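Local coordinates for protein cellobiose 2-epimerase (Caldibacillus thermoamylovorans, PDB 5ZHB) that catalyses the reversible 2-epimerisation of the reducing-end sugar of cellobiose, interconverting the glucose and mannose forms of the disaccharide, at residues P104-F116 and Y156-E170. Residues are numbered along the deposited sequence; the frame is centred on the assembly and turned at random.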
loop_
_atom_site.group_PDB
_atom_site.type_symbol
_atom_site.label_atom_id
_atom_site.label_comp_id
_atom_site.label_asym_id
_atom_site.label_seq_id
_atom_site.Cartn_x
_atom_site.Cartn_y
_atom_site.Cartn_z
ATOM N N PRO A 104 -9.093 4.158 21.702
ATOM C CA PRO A 104 -7.683 4.227 21.319
ATOM C C PRO A 104 -6.874 3.231 22.135
ATOM O O PRO A 104 -6.984 3.226 23.357
ATOM C CB PRO A 104 -7.250 5.679 21.613
ATOM C CG PRO A 104 -8.526 6.413 21.914
ATOM C CD PRO A 104 -9.602 5.411 22.254
ATOM N N SER A 105 -6.041 2.415 21.472
ATOM C CA SER A 105 -5.161 1.476 22.150
ATOM C C SER A 105 -3.696 1.800 21.881
ATOM O O SER A 105 -2.845 1.503 22.705
ATOM C CB SER A 105 -5.494 0.049 21.749
ATOM O OG SER A 105 -5.369 -0.131 20.340
ATOM N N ASP A 106 -3.371 2.279 20.661
ATOM C CA ASP A 106 -2.061 2.829 20.357
ATOM C C ASP A 106 -2.306 4.175 19.676
ATOM O O ASP A 106 -2.711 4.253 18.516
ATOM C CB ASP A 106 -1.152 1.888 19.576
ATOM C CG ASP A 106 0.287 2.369 19.369
ATOM O OD1 ASP A 106 0.577 3.595 19.508
ATOM O OD2 ASP A 106 1.130 1.526 19.080
ATOM N N ASP A 107 -2.184 5.230 20.479
ATOM C CA ASP A 107 -2.664 6.541 20.098
ATOM C C ASP A 107 -1.569 7.386 19.441
ATOM O O ASP A 107 -1.762 8.593 19.253
ATOM C CB ASP A 107 -3.263 7.253 21.300
ATOM C CG ASP A 107 -2.295 7.572 22.429
ATOM O OD1 ASP A 107 -1.092 7.304 22.299
ATOM O OD2 ASP A 107 -2.774 8.079 23.449
ATOM N N ARG A 108 -0.432 6.764 19.100
ATOM C CA ARG A 108 0.592 7.442 18.319
ATOM C C ARG A 108 0.051 7.909 16.960
ATOM O O ARG A 108 -0.881 7.347 16.389
ATOM C CB ARG A 108 1.808 6.534 18.152
ATOM C CG ARG A 108 2.593 6.421 19.445
ATOM C CD ARG A 108 3.801 5.548 19.271
ATOM N NE ARG A 108 3.387 4.258 18.705
ATOM C CZ ARG A 108 4.218 3.267 18.414
ATOM N NH1 ARG A 108 5.511 3.410 18.631
ATOM N NH2 ARG A 108 3.731 2.141 17.934
ATOM N N LYS A 109 0.674 8.959 16.440
ATOM C CA LYS A 109 0.267 9.581 15.194
ATOM C C LYS A 109 1.442 9.463 14.222
ATOM O O LYS A 109 2.495 10.070 14.438
ATOM C CB LYS A 109 -0.004 11.056 15.495
ATOM C CG LYS A 109 -1.172 11.323 16.413
ATOM C CD LYS A 109 -2.558 10.970 15.911
ATOM C CE LYS A 109 -3.588 11.047 17.016
ATOM N NZ LYS A 109 -3.861 12.427 17.490
ATOM N N HIS A 110 1.269 8.639 13.192
ATOM C CA HIS A 110 2.353 8.369 12.265
ATOM C C HIS A 110 1.946 8.972 10.913
ATOM O O HIS A 110 0.796 8.810 10.493
ATOM C CB HIS A 110 2.610 6.859 12.235
ATOM C CG HIS A 110 3.952 6.547 11.669
ATOM N ND1 HIS A 110 4.302 6.914 10.380
ATOM C CD2 HIS A 110 5.042 6.007 12.227
ATOM C CE1 HIS A 110 5.558 6.557 10.146
ATOM N NE2 HIS A 110 6.037 5.995 11.259
ATOM N N VAL A 111 2.892 9.638 10.243
ATOM C CA VAL A 111 2.663 10.224 8.922
ATOM C C VAL A 111 2.169 9.152 7.944
ATOM O O VAL A 111 1.296 9.405 7.137
ATOM C CB VAL A 111 3.943 10.935 8.430
ATOM C CG1 VAL A 111 3.835 11.353 6.968
ATOM C CG2 VAL A 111 4.301 12.150 9.271
ATOM N N TYR A 112 2.693 7.925 8.051
ATOM C CA TYR A 112 2.321 6.817 7.178
ATOM C C TYR A 112 0.832 6.548 7.299
ATOM O O TYR A 112 0.146 6.349 6.298
ATOM C CB TYR A 112 3.137 5.593 7.585
ATOM C CG TYR A 112 2.903 4.282 6.852
ATOM C CD1 TYR A 112 2.780 4.226 5.466
ATOM C CD2 TYR A 112 2.930 3.088 7.547
ATOM C CE1 TYR A 112 2.624 3.016 4.820
ATOM C CE2 TYR A 112 2.774 1.872 6.912
ATOM C CZ TYR A 112 2.614 1.840 5.541
ATOM O OH TYR A 112 2.475 0.627 4.925
ATOM N N ALA A 113 0.328 6.562 8.537
ATOM C CA ALA A 113 -1.087 6.330 8.738
ATOM C C ALA A 113 -1.915 7.491 8.180
ATOM O O ALA A 113 -2.973 7.247 7.602
ATOM C CB ALA A 113 -1.339 6.031 10.212
ATOM N N GLN A 114 -1.454 8.737 8.346
ATOM C CA GLN A 114 -2.197 9.896 7.869
ATOM C C GLN A 114 -2.294 9.843 6.342
ATOM O O GLN A 114 -3.341 10.129 5.775
ATOM C CB GLN A 114 -1.621 11.233 8.339
ATOM C CG GLN A 114 -1.260 11.305 9.821
ATOM C CD GLN A 114 -2.295 10.713 10.757
ATOM O OE1 GLN A 114 -3.483 11.037 10.689
ATOM N NE2 GLN A 114 -1.863 9.829 11.635
ATOM N N ALA A 115 -1.205 9.430 5.693
ATOM C CA ALA A 115 -1.198 9.243 4.238
ATOM C C ALA A 115 -2.270 8.251 3.786
ATOM O O ALA A 115 -3.074 8.554 2.888
ATOM C CB ALA A 115 0.188 8.824 3.765
ATOM N N PHE A 116 -2.277 7.061 4.399
ATOM C CA PHE A 116 -3.295 6.067 4.101
ATOM C C PHE A 116 -4.705 6.641 4.294
ATOM O O PHE A 116 -5.587 6.291 3.543
ATOM C CB PHE A 116 -3.040 4.749 4.845
ATOM C CG PHE A 116 -2.324 3.786 3.895
ATOM C CD1 PHE A 116 -3.005 3.230 2.830
ATOM C CD2 PHE A 116 -0.966 3.535 4.008
ATOM C CE1 PHE A 116 -2.358 2.433 1.889
ATOM C CE2 PHE A 116 -0.309 2.737 3.065
ATOM C CZ PHE A 116 -1.004 2.189 2.015
ATOM N N TYR A 156 9.491 14.093 4.584
ATOM C CA TYR A 156 8.390 13.826 5.489
ATOM C C TYR A 156 8.932 13.097 6.710
ATOM O O TYR A 156 9.927 12.374 6.669
ATOM C CB TYR A 156 7.261 13.167 4.689
ATOM C CG TYR A 156 6.627 14.143 3.718
ATOM C CD1 TYR A 156 5.596 14.984 4.121
ATOM C CD2 TYR A 156 7.112 14.280 2.407
ATOM C CE1 TYR A 156 5.053 15.903 3.244
ATOM C CE2 TYR A 156 6.575 15.209 1.536
ATOM C CZ TYR A 156 5.507 15.991 1.937
ATOM O OH TYR A 156 4.986 16.959 1.125
ATOM N N LYS A 157 8.245 13.327 7.827
ATOM C CA LYS A 157 8.616 12.807 9.117
ATOM C C LYS A 157 7.876 11.486 9.364
ATOM O O LYS A 157 7.193 10.973 8.476
ATOM C CB LYS A 157 8.305 13.923 10.126
ATOM C CG LYS A 157 9.218 15.147 10.076
ATOM C CD LYS A 157 8.926 16.096 11.235
ATOM C CE LYS A 157 9.806 17.308 11.254
ATOM N NZ LYS A 157 9.623 18.057 12.507
ATOM N N GLU A 158 8.108 10.912 10.552
ATOM C CA GLU A 158 7.716 9.551 10.875
ATOM C C GLU A 158 6.685 9.582 12.011
ATOM O O GLU A 158 5.486 9.667 11.749
ATOM C CB GLU A 158 8.950 8.709 11.195
ATOM C CG GLU A 158 9.858 8.431 9.991
ATOM C CD GLU A 158 9.205 7.495 8.983
ATOM O OE1 GLU A 158 8.572 6.527 9.450
ATOM O OE2 GLU A 158 9.334 7.710 7.773
ATOM N N GLU A 159 7.154 9.503 13.264
ATOM C CA GLU A 159 6.304 9.118 14.389
ATOM C C GLU A 159 6.202 10.276 15.391
ATOM O O GLU A 159 7.217 10.880 15.752
ATOM C CB GLU A 159 6.844 7.867 15.079
ATOM C CG GLU A 159 6.085 7.436 16.334
ATOM C CD GLU A 159 6.710 6.222 17.004
ATOM O OE1 GLU A 159 7.088 5.326 16.249
ATOM O OE2 GLU A 159 6.831 6.164 18.247
ATOM N N PHE A 160 4.956 10.504 15.855
ATOM C CA PHE A 160 4.623 11.468 16.904
ATOM C C PHE A 160 3.785 10.780 17.981
ATOM O O PHE A 160 3.147 9.748 17.725
ATOM C CB PHE A 160 3.832 12.635 16.295
ATOM C CG PHE A 160 4.551 13.358 15.168
ATOM C CD1 PHE A 160 4.669 12.773 13.906
ATOM C CD2 PHE A 160 5.134 14.605 15.368
ATOM C CE1 PHE A 160 5.339 13.428 12.886
ATOM C CE2 PHE A 160 5.788 15.261 14.336
ATOM C CZ PHE A 160 5.895 14.655 13.091
ATOM N N ASN A 161 3.717 11.404 19.182
ATOM C CA ASN A 161 2.752 10.983 20.179
ATOM C C ASN A 161 1.390 11.513 19.778
ATOM O O ASN A 161 1.254 12.260 18.791
ATOM C CB ASN A 161 3.168 11.363 21.602
ATOM C CG ASN A 161 3.254 12.855 21.831
ATOM O OD1 ASN A 161 2.703 13.660 21.064
ATOM N ND2 ASN A 161 3.891 13.224 22.933
ATOM N N ARG A 162 0.392 11.177 20.603
ATOM C CA ARG A 162 -0.973 11.577 20.344
ATOM C C ARG A 162 -1.080 13.077 20.071
ATOM O O ARG A 162 -1.883 13.494 19.236
ATOM C CB ARG A 162 -1.867 11.160 21.510
ATOM C CG ARG A 162 -3.353 11.330 21.211
ATOM C CD ARG A 162 -4.281 11.126 22.439
ATOM N NE ARG A 162 -5.605 11.593 22.052
ATOM C CZ ARG A 162 -6.639 11.793 22.856
ATOM N NH1 ARG A 162 -6.507 11.712 24.158
ATOM N NH2 ARG A 162 -7.811 12.086 22.348
ATOM N N LYS A 163 -0.340 13.899 20.830
ATOM C CA LYS A 163 -0.476 15.347 20.735
ATOM C C LYS A 163 0.523 15.926 19.726
ATOM O O LYS A 163 0.930 17.096 19.801
ATOM C CB LYS A 163 -0.251 15.925 22.137
ATOM C CG LYS A 163 -1.183 15.421 23.220
ATOM C CD LYS A 163 -0.785 15.882 24.629
ATOM C CE LYS A 163 -1.835 15.479 25.644
ATOM N NZ LYS A 163 -1.468 15.800 27.022
ATOM N N TRP A 164 0.951 15.101 18.760
ATOM C CA TRP A 164 1.706 15.600 17.617
ATOM C C TRP A 164 3.053 16.158 18.011
ATOM O O TRP A 164 3.513 17.099 17.362
ATOM C CB TRP A 164 0.897 16.660 16.858
ATOM C CG TRP A 164 -0.199 15.995 16.091
ATOM C CD1 TRP A 164 -1.524 16.002 16.363
ATOM C CD2 TRP A 164 -0.014 15.149 14.936
ATOM N NE1 TRP A 164 -2.184 15.236 15.447
ATOM C CE2 TRP A 164 -1.290 14.701 14.566
ATOM C CE3 TRP A 164 1.092 14.761 14.178
ATOM C CZ2 TRP A 164 -1.494 13.879 13.464
ATOM C CZ3 TRP A 164 0.889 13.974 13.062
ATOM C CH2 TRP A 164 -0.395 13.558 12.709
ATOM N N GLU A 165 3.684 15.524 19.008
ATOM C CA GLU A 165 5.022 15.853 19.461
ATOM C C GLU A 165 5.969 14.752 18.996
ATOM O O GLU A 165 5.819 13.576 19.349
ATOM C CB GLU A 165 5.045 16.021 20.988
ATOM C CG GLU A 165 3.931 16.933 21.481
ATOM C CD GLU A 165 3.607 16.905 22.977
ATOM O OE1 GLU A 165 4.179 16.095 23.755
ATOM O OE2 GLU A 165 2.673 17.666 23.335
ATOM N N GLU A 166 6.936 15.161 18.175
ATOM C CA GLU A 166 7.848 14.244 17.508
ATOM C C GLU A 166 8.536 13.327 18.515
ATOM O O GLU A 166 9.176 13.810 19.448
ATOM C CB GLU A 166 8.852 15.095 16.722
ATOM C CG GLU A 166 9.615 14.277 15.689
ATOM C CD GLU A 166 10.210 15.074 14.551
ATOM O OE1 GLU A 166 10.178 16.325 14.602
ATOM O OE2 GLU A 166 10.647 14.419 13.576
ATOM N N GLN A 167 8.401 12.010 18.261
ATOM C CA GLN A 167 8.944 10.943 19.089
ATOM C C GLN A 167 10.185 10.377 18.407
ATOM O O GLN A 167 10.651 10.934 17.414
ATOM C CB GLN A 167 7.937 9.801 19.280
ATOM C CG GLN A 167 6.804 10.109 20.254
ATOM C CD GLN A 167 6.065 8.879 20.733
ATOM O OE1 GLN A 167 6.087 8.558 21.925
ATOM N NE2 GLN A 167 5.395 8.182 19.827
ATOM N N SER A 168 10.745 9.308 18.992
ATOM C CA SER A 168 11.616 8.382 18.275
ATOM C C SER A 168 11.092 8.126 16.858
ATOM O O SER A 168 10.339 7.174 16.652
ATOM C CB SER A 168 11.723 7.079 19.028
ATOM O OG SER A 168 10.509 6.347 18.924
ATOM N N ASN A 169 11.515 8.984 15.904
ATOM C CA ASN A 169 10.962 9.107 14.550
ATOM C C ASN A 169 11.830 8.209 13.654
ATOM O O ASN A 169 12.847 8.644 13.115
ATOM C CB ASN A 169 10.745 10.609 14.267
ATOM C CG ASN A 169 10.863 11.131 12.836
ATOM O OD1 ASN A 169 10.060 11.994 12.439
ATOM N ND2 ASN A 169 11.910 10.763 12.091
ATOM N N GLU A 170 11.450 6.924 13.552
ATOM C CA GLU A 170 12.319 5.905 12.971
ATOM C C GLU A 170 11.490 4.818 12.282
ATOM O O GLU A 170 10.346 5.064 11.906
ATOM C CB GLU A 170 13.324 5.411 14.024
ATOM C CG GLU A 170 12.905 5.530 15.492
ATOM C CD GLU A 170 12.281 4.324 16.178
ATOM O OE1 GLU A 170 11.159 4.442 16.723
ATOM O OE2 GLU A 170 12.938 3.264 16.202
HETATM O O HOH W 1 1.016 8.887 22.262
#
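Lys-109 and Phe-160 form an antiparallel hydrogen-bonded pair, with Lys-109 N to Phe-160 O and Phe-160 N to Lys-109 O both 2.9 Å; His-110 and Glu-159 follow as the non-hydrogen-bonded pair. One step on, where helix 111-128 starts, Val-111 N reaches Glu-158 O at 3.0 Å and 169°. On the sheet face of Lys-109 and Phe-160, the lysine aliphatic chain lies across the indole of Trp-164: CB sits 3.7 Å from the centre of the six-membered ring, a CH-pi contact, while Gln-114 CG meets the ring's edge. Bends at chi2 and chi4 bring Lys-109 NZ to Arg-162 O, 2.8 Å away, on a lone pair in the carbonyl plane. The same ammonium forms a salt bridge with Asp-88, which Arg-162 NE shares. On the other face, Arg-108 grips both oxygens of Asp-106 side-on through NE and NH2, and sends NH1 across to Glu-159 OE2 (3.1 Å), which it meets from above the carboxylate plane. Nearby, Glu-158 O sits over the centre of the His-110 ring. His-110 caps the helix, ND1 accepting from Tyr-112 N in the ring plane at 3.0 Å, an amide to which chi1 of -162° turns it. Glu-158 OE2 is hydrogen-bonded to Thr-182 and Thr-185. The contact thus joins the strand leading into helix 111-128 of the (alpha/alpha)6 barrel to strand 155-160 and its following turn: one face packs lysine methylenes on indole, the ammonium probably balanced by Asp-88; the other ties the strands through an acid-arginine-acid chain, whose arginine likely eases carboxylate repulsion.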